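Local coordinates for taurine dioxygenase (Burkholderia xenovorans, PDB 5KEU), which probably acts as an iron(II)- and 2-oxoglutarate-dependent dioxygenase of the TauD/TfdA family, here with magnesium in its metal site, at residues B[123-128]-B[266-271]; B[129-134]-B[292-297]; B[149-154]-B[272-277]. One frame throughout, in Å; residues are numbered along the deposited sequence.

Interaction 1: residues B[123-128]-B[266-271]. With MG (magnesium ion), chain C.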
# COMPACT_ATOMS: atom_id res chain seq x y z
N HIS B 123 0.35 9.97 8.69
CA HIS B 123 0.25 11.29 9.31
C HIS B 123 0.10 12.38 8.26
O HIS B 123 0.46 12.21 7.09
CB HIS B 123 1.49 11.62 10.15
CG HIS B 123 2.74 11.72 9.33
ND1 HIS B 123 3.34 10.62 8.77
CD2 HIS B 123 3.47 12.79 8.94
CE1 HIS B 123 4.40 11.00 8.08
NE2 HIS B 123 4.51 12.32 8.17
N THR B 124 -0.43 13.51 8.71
CA THR B 124 -0.44 14.75 7.96
C THR B 124 0.60 15.64 8.63
O THR B 124 0.66 15.70 9.85
CB THR B 124 -1.83 15.37 7.99
OG1 THR B 124 -2.77 14.43 7.41
CG2 THR B 124 -1.87 16.62 7.16
N ASP B 125 1.45 16.29 7.84
CA ASP B 125 2.62 16.94 8.43
C ASP B 125 2.25 18.10 9.34
O ASP B 125 1.46 18.98 8.97
CB ASP B 125 3.55 17.43 7.34
CG ASP B 125 4.34 16.31 6.71
OD1 ASP B 125 4.57 15.27 7.39
OD2 ASP B 125 4.72 16.48 5.54
N VAL B 126 2.87 18.13 10.52
CA VAL B 126 2.83 19.25 11.46
C VAL B 126 1.43 19.63 11.89
O VAL B 126 1.16 20.81 12.15
CB VAL B 126 3.55 20.50 10.91
CG1 VAL B 126 4.10 21.34 12.07
CG2 VAL B 126 4.66 20.15 9.95
N THR B 127 0.51 18.66 11.97
CA THR B 127 -0.82 19.05 12.43
C THR B 127 -0.86 19.36 13.92
O THR B 127 -1.89 19.83 14.40
CB THR B 127 -1.88 18.00 12.08
OG1 THR B 127 -1.58 16.74 12.68
CG2 THR B 127 -2.00 17.85 10.57
N ALA B 128 0.23 19.15 14.66
CA ALA B 128 0.26 19.67 16.02
C ALA B 128 0.32 21.19 16.06
O ALA B 128 0.11 21.77 17.14
CB ALA B 128 1.44 19.11 16.83
N TRP B 266 2.67 17.15 -2.71
CA TRP B 266 1.37 16.74 -2.21
C TRP B 266 0.66 17.84 -1.44
O TRP B 266 1.30 18.73 -0.87
CB TRP B 266 1.46 15.49 -1.33
CG TRP B 266 2.19 15.59 -0.02
CD1 TRP B 266 1.65 15.86 1.21
CD2 TRP B 266 3.59 15.33 0.21
NE1 TRP B 266 2.62 15.81 2.18
CE2 TRP B 266 3.82 15.47 1.60
CE3 TRP B 266 4.66 15.02 -0.62
CZ2 TRP B 266 5.08 15.31 2.17
CZ3 TRP B 266 5.91 14.85 -0.05
CH2 TRP B 266 6.11 15.00 1.33
N ASP B 267 -0.67 17.73 -1.43
CA ASP B 267 -1.57 18.67 -0.75
C ASP B 267 -1.83 18.11 0.64
O ASP B 267 -2.59 17.14 0.81
CB ASP B 267 -2.85 18.84 -1.57
CG ASP B 267 -3.79 19.91 -0.99
OD1 ASP B 267 -3.55 20.36 0.15
OD2 ASP B 267 -4.77 20.26 -1.67
N ASN B 268 -1.15 18.70 1.64
CA ASN B 268 -1.28 18.36 3.05
C ASN B 268 -2.68 18.66 3.60
O ASN B 268 -3.00 18.22 4.70
CB ASN B 268 -0.21 19.17 3.82
CG ASN B 268 0.28 18.50 5.11
OD1 ASN B 268 0.60 17.30 5.14
ND2 ASN B 268 0.39 19.32 6.20
N ARG B 269 -3.48 19.44 2.89
CA ARG B 269 -4.82 19.73 3.38
C ARG B 269 -5.80 18.61 3.09
O ARG B 269 -6.92 18.64 3.61
CB ARG B 269 -5.32 21.04 2.76
CG ARG B 269 -4.36 22.21 2.97
CD ARG B 269 -4.70 23.39 2.05
NE ARG B 269 -4.50 23.01 0.65
CZ ARG B 269 -4.58 23.86 -0.38
NH1 ARG B 269 -4.81 25.15 -0.18
NH2 ARG B 269 -4.42 23.40 -1.61
N ALA B 270 -5.41 17.62 2.27
CA ALA B 270 -6.33 16.60 1.81
C ALA B 270 -5.75 15.19 1.92
O ALA B 270 -6.39 14.25 1.45
CB ALA B 270 -6.75 16.87 0.36
N THR B 271 -4.57 15.03 2.51
CA THR B 271 -3.89 13.74 2.51
C THR B 271 -3.25 13.48 3.86
O THR B 271 -3.02 14.39 4.66
CB THR B 271 -2.77 13.65 1.46
OG1 THR B 271 -1.78 14.66 1.72
CG2 THR B 271 -3.32 13.81 0.05
MG MG C . 5.51 13.37 6.95
O HOH W 1 6.69 14.57 5.92
O HOH W 2 6.80 11.79 6.48

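Interaction 2: residues B[129-134]-B[292-297]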
# COMPACT_ATOMS: atom_id res chain seq x y z
N ALA B 129 0.62 21.85 14.95
CA ALA B 129 0.74 23.31 14.92
C ALA B 129 -0.57 23.96 14.50
O ALA B 129 -1.45 23.33 13.91
CB ALA B 129 1.85 23.76 13.98
N LEU B 130 -0.68 25.25 14.78
CA LEU B 130 -1.91 25.97 14.48
C LEU B 130 -2.17 26.04 12.98
O LEU B 130 -3.31 25.92 12.54
CB LEU B 130 -1.84 27.38 15.08
CG LEU B 130 -3.08 28.24 14.78
CD1 LEU B 130 -4.38 27.60 15.29
CD2 LEU B 130 -2.90 29.65 15.38
N ASN B 131 -1.12 26.25 12.19
CA ASN B 131 -1.25 26.37 10.74
C ASN B 131 -0.32 25.36 10.07
O ASN B 131 0.82 25.69 9.70
CB ASN B 131 -0.96 27.80 10.26
CG ASN B 131 0.41 28.28 10.66
OD1 ASN B 131 0.86 28.05 11.78
ND2 ASN B 131 1.10 28.95 9.73
N PRO B 132 -0.76 24.12 9.92
CA PRO B 132 0.09 23.12 9.27
C PRO B 132 0.38 23.53 7.84
O PRO B 132 -0.42 24.23 7.20
CB PRO B 132 -0.74 21.83 9.34
CG PRO B 132 -1.80 22.11 10.45
CD PRO B 132 -2.07 23.58 10.34
N PRO B 133 1.55 23.15 7.31
CA PRO B 133 1.89 23.54 5.94
C PRO B 133 0.88 22.96 4.96
O PRO B 133 0.36 21.86 5.15
CB PRO B 133 3.29 22.94 5.73
CG PRO B 133 3.39 21.84 6.76
CD PRO B 133 2.62 22.37 7.95
N TRP B 134 0.55 23.73 3.91
CA TRP B 134 -0.47 23.22 3.01
C TRP B 134 0.09 22.22 2.02
O TRP B 134 -0.66 21.38 1.50
CB TRP B 134 -1.18 24.38 2.28
CG TRP B 134 -0.47 24.98 1.12
CD1 TRP B 134 0.36 26.07 1.14
CD2 TRP B 134 -0.56 24.57 -0.25
NE1 TRP B 134 0.81 26.35 -0.13
CE2 TRP B 134 0.26 25.45 -1.01
CE3 TRP B 134 -1.25 23.56 -0.92
CZ2 TRP B 134 0.41 25.33 -2.39
CZ3 TRP B 134 -1.10 23.44 -2.30
CH2 TRP B 134 -0.27 24.32 -3.01
N THR B 292 8.62 22.84 2.28
CA THR B 292 7.19 22.83 2.56
C THR B 292 6.69 24.27 2.51
O THR B 292 7.45 25.21 2.65
CB THR B 292 6.84 22.16 3.91
OG1 THR B 292 6.92 23.10 4.97
CG2 THR B 292 7.79 21.00 4.21
N LEU B 293 5.40 24.40 2.24
CA LEU B 293 4.78 25.69 1.95
C LEU B 293 3.88 26.08 3.11
O LEU B 293 3.03 25.29 3.53
CB LEU B 293 3.99 25.61 0.64
CG LEU B 293 4.82 25.25 -0.60
CD1 LEU B 293 3.94 25.24 -1.86
CD2 LEU B 293 6.01 26.21 -0.76
N VAL B 294 4.03 27.32 3.58
CA VAL B 294 3.27 27.81 4.73
C VAL B 294 1.77 27.71 4.47
O VAL B 294 1.27 28.20 3.45
CB VAL B 294 3.67 29.26 5.05
CG1 VAL B 294 2.73 29.86 6.10
CG2 VAL B 294 5.11 29.32 5.53
N GLY B 295 1.04 27.14 5.43
CA GLY B 295 -0.39 26.96 5.32
C GLY B 295 -1.18 27.96 6.15
O GLY B 295 -0.66 28.73 6.94
N ASP B 296 -2.49 27.95 5.93
CA ASP B 296 -3.41 28.81 6.65
C ASP B 296 -3.99 28.04 7.84
O ASP B 296 -3.74 26.85 8.02
CB ASP B 296 -4.50 29.31 5.71
CG ASP B 296 -5.21 28.19 4.97
OD1 ASP B 296 -6.33 28.44 4.48
OD2 ASP B 296 -4.65 27.07 4.86
N VAL B 297 -4.79 28.72 8.65
CA VAL B 297 -5.39 28.05 9.81
C VAL B 297 -6.59 27.23 9.34
O VAL B 297 -7.44 27.76 8.60
CB VAL B 297 -5.80 29.07 10.87
CG1 VAL B 297 -6.43 28.37 12.08
CG2 VAL B 297 -4.56 29.90 11.30
O HOH W 3 2.58 26.34 7.84
O HOH W 4 -2.99 24.46 6.78
O HOH W 5 2.25 29.10 1.06

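Interaction 3: residues B[149-154]-B[272-277]. With MG (magnesium ion), chain C; FMT (formic acid), chain Z; FMT (formic acid), chain M.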
# COMPACT_ATOMS: atom_id res chain seq x y z
N ASP B 149 9.60 2.94 -0.53
CA ASP B 149 8.42 3.55 -1.15
C ASP B 149 7.67 4.42 -0.14
O ASP B 149 7.68 4.18 1.06
CB ASP B 149 7.48 2.48 -1.69
CG ASP B 149 8.07 1.67 -2.84
OD1 ASP B 149 9.23 1.93 -3.25
OD2 ASP B 149 7.37 0.77 -3.32
N THR B 150 6.97 5.42 -0.65
CA THR B 150 6.11 6.26 0.17
C THR B 150 4.66 6.03 -0.27
O THR B 150 4.40 5.71 -1.43
CB THR B 150 6.49 7.75 0.00
OG1 THR B 150 7.90 7.91 0.21
CG2 THR B 150 5.72 8.66 0.98
N GLN B 151 3.73 6.15 0.68
CA GLN B 151 2.31 6.03 0.36
C GLN B 151 1.55 7.27 0.82
O GLN B 151 1.91 7.90 1.81
CB GLN B 151 1.68 4.81 1.01
CG GLN B 151 2.40 3.50 0.68
CD GLN B 151 1.56 2.28 0.97
OE1 GLN B 151 0.40 2.22 0.57
NE2 GLN B 151 2.15 1.29 1.64
N TRP B 152 0.46 7.58 0.11
CA TRP B 152 -0.44 8.67 0.47
C TRP B 152 -1.86 8.13 0.52
O TRP B 152 -2.21 7.22 -0.24
CB TRP B 152 -0.41 9.84 -0.56
CG TRP B 152 0.84 10.67 -0.48
CD1 TRP B 152 0.98 11.90 0.12
CD2 TRP B 152 2.13 10.35 -1.02
NE1 TRP B 152 2.28 12.35 -0.01
CE2 TRP B 152 3.00 11.42 -0.71
CE3 TRP B 152 2.63 9.26 -1.75
CZ2 TRP B 152 4.35 11.43 -1.09
CZ3 TRP B 152 3.98 9.28 -2.13
CH2 TRP B 152 4.81 10.36 -1.82
N THR B 153 -2.70 8.74 1.36
CA THR B 153 -4.11 8.40 1.35
C THR B 153 -4.95 9.66 1.16
O THR B 153 -4.54 10.76 1.56
CB THR B 153 -4.52 7.64 2.61
OG1 THR B 153 -5.87 7.19 2.48
CG2 THR B 153 -4.37 8.54 3.87
N ASN B 154 -6.10 9.49 0.54
CA ASN B 154 -6.99 10.58 0.16
C ASN B 154 -8.02 10.78 1.27
O ASN B 154 -8.97 10.00 1.40
CB ASN B 154 -7.66 10.27 -1.18
CG ASN B 154 -8.56 11.39 -1.67
OD1 ASN B 154 -9.02 12.21 -0.89
ND2 ASN B 154 -8.83 11.40 -2.97
N ALA B 272 -2.96 12.21 4.09
CA ALA B 272 -1.94 11.77 5.03
C ALA B 272 -0.97 10.90 4.24
O ALA B 272 -1.30 10.41 3.15
CB ALA B 272 -2.52 10.98 6.21
N HIS B 273 0.24 10.71 4.77
CA HIS B 273 1.22 9.88 4.08
C HIS B 273 1.96 8.99 5.07
O HIS B 273 1.87 9.15 6.29
CB HIS B 273 2.20 10.72 3.25
CG HIS B 273 2.94 11.74 4.06
ND1 HIS B 273 2.40 12.97 4.36
CD2 HIS B 273 4.15 11.71 4.66
CE1 HIS B 273 3.24 13.65 5.11
NE2 HIS B 273 4.31 12.91 5.31
N LEU B 274 2.68 8.03 4.51
CA LEU B 274 3.33 6.96 5.26
C LEU B 274 4.77 6.88 4.76
O LEU B 274 5.00 6.50 3.61
CB LEU B 274 2.61 5.63 5.06
CG LEU B 274 3.26 4.41 5.74
CD1 LEU B 274 3.14 4.48 7.27
CD2 LEU B 274 2.70 3.09 5.19
N ALA B 275 5.74 7.22 5.63
CA ALA B 275 7.15 7.08 5.27
C ALA B 275 7.55 5.60 5.32
O ALA B 275 6.94 4.81 6.05
CB ALA B 275 8.03 7.89 6.23
N PRO B 276 8.58 5.20 4.57
CA PRO B 276 8.94 3.78 4.52
C PRO B 276 9.52 3.28 5.83
O PRO B 276 10.22 4.00 6.53
CB PRO B 276 10.01 3.73 3.42
CG PRO B 276 10.57 5.13 3.38
CD PRO B 276 9.37 5.99 3.61
N THR B 277 9.23 2.02 6.12
CA THR B 277 10.02 1.30 7.11
C THR B 277 10.75 0.11 6.53
O THR B 277 11.66 -0.40 7.18
CB THR B 277 9.14 0.84 8.29
OG1 THR B 277 8.11 -0.04 7.82
CG2 THR B 277 8.50 2.05 8.99
MG MG C . 5.51 13.37 6.95
C FMT Z . 8.72 10.18 3.31
O1 FMT Z . 7.75 10.87 3.61
O2 FMT Z . 8.72 9.29 2.46
C FMT M . 5.79 0.58 2.04
O1 FMT M . 4.97 1.24 2.71
O2 FMT M . 6.91 0.23 2.44
O HOH W 1 6.69 14.57 5.92
O HOH W 2 6.80 11.79 6.48

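Interaction 1: residues B[123-128]-B[266-271]
Asp-125 meets Asn-268 through its backbone and Trp-266 through its carboxylate, at the end of the HxD motif (His-123 to Asp-125), which supplies two ligands of the facial triad of two histidines and a carboxylate. Start at its CB, which lies 3.7 Å from Asn-268 OD1. With CG anti to the carbonyl carbon (chi1 -76°), the carboxylate swings out to the metal, and OD1 binds the magnesium ion at 2.2 Å. His-123 NE2 takes a second place on the ion; His-273, Asn-323 O and two waters complete the six. The other oxygen, OD2, points at the indole edge, 3.6 Å from Trp-266 CZ2 and near the ring plane.

The Asn-268 amide brackets the Asp-125 backbone. Asn-268 OD1 takes the Asp-125 N-H on an in-plane lone pair (3.0 Å), and Asn-268 ND2 gives a hydrogen to Asp-125 O, also at 3.0 Å. ND2 also bonds Pro-133 O, so both ends of the amide are engaged in the conformer described, one of two modelled. Asn-268 thus probably acts as a second-shell residue that positions Asp-125. One residue back, Thr-124 OG1 donates to Thr-271 O at 2.8 Å, tilted 19° from the carbonyl plane.

Interaction 2: residues B[129-134]-B[292-297]
Trp-134 lays its indole alongside Leu-293, the two side chains running the same way. The pyrrole side of the ring does most of the touching: NE1 lies 3.4 Å from Leu-293 CB, while further out CZ2 rests 3.6 Å from Leu-293 CD1. Trp-134 holds CG between its backbone N and carbonyl carbon (chi1 80°), which turns the ring's NE1 side toward 292-297. Leu-54 and Arg-51 of helix 44-57 also pack on this indole.

The backbones join here too. Trp-134 N donates to Leu-293 O at 3.0 Å, nearly along the C=O axis though bent at the hydrogen (135°), and the same carbonyl also sits against Pro-133 CA and CB. Water 5 ties the indole edge to the loop after the strand: it donates to Val-294 O at 2.7 Å and accepts a weak bond from Trp-134 NE1.

Past this point the two segments run close, joined by waters, a CA-H...O contact and one weak side-chain bond. Gly-295 brings its bare CA within 3.3 Å of Pro-132 O. Water 4 bridges Pro-132 O and Asp-296 O, donating to both, and water 3 links Asn-131 O to Gly-295 N. Asn-131 ND2 adds the weak bond, to Gly-295 O. At the other end of the contact Leu-130 CD1 meets Val-297 CG1 at 3.9 Å, a small apolar touch between partly exposed side chains.

In the conformer given, the Asp-296 carboxylate makes a salt bridge with Arg-208, while Thr-292 OG1 bonds Thr-83. Leu-293 also pairs through its backbone with Ala-135, so the contact extends the pairing of antiparallel neighbours 135-140 and 287-293 into the adjoining loops, in the larger sheet of the jelly-roll (double-stranded beta-helix) core of this cupin-clan fold.

Interaction 3: residues B[149-154]-B[272-277]
Gln-151 O is approached by two groups from the facing strand: Leu-274 N donates to it at 2.8 Å, and His-273 CA adds a CA-H...O contact at 3.1 Å. Gln-151 N in turn donates to Leu-274 O, on a lone pair in the carbonyl plane. Further along, Thr-153 N donates to Ala-272 O at 2.8 Å.

Between these hydrogen-bonded pairs, Trp-152 and His-273 form the non-hydrogen-bonded pair. His-273 CB lies over the indole, 3.7 Å from the centroid of the Trp-152 five-membered ring, a CH-pi contact. Thr-150 CG2 packs on the same face. His-273 CG sits between its backbone N and carbonyl carbon (chi1 57°), and the imidazole leads away to bind magnesium through NE2 at 2.1 Å. This is the distal histidine of the facial triad, carried by the smaller antiparallel sheet of the jelly roll.

On the metal side, Thr-150 OG1, also bonded to Trp-258, donates to O2 of a formic acid molecule at 2.8 Å. That molecule, probably from the crystallisation liquor, lies in a position consistent with the 2-oxoglutarate pocket of TauD relatives, its O1 3.8 Å from His-273 CD2. On the opposite face of the sheet, Gln-151 and Leu-274 both pack on Pro-250 of the second subunit.

Overall arrangement
Along the chain the segments come in the order 123-128, 129-134, 149-154, 266-271, 272-277, 292-297, so interaction 1 crosses both others and interaction 3 is nested inside interaction 2. Interaction 1 lies near the middle of the chain, its centre about 9 Å from that of interaction 2 and about 11 Å from that of interaction 3. It touches both: Asn-268 meets Pro-133 and Trp-134, and the His-123 and His-273 backbones bond. Interactions 1 and 2 both reach the larger sheet, interaction 3 lies in the four-stranded one, about 19 Å from interaction 2 between centres, and interaction 1 links the two sheets. Interactions 1 and 3 thus bring sequence-distant ligands to one metal.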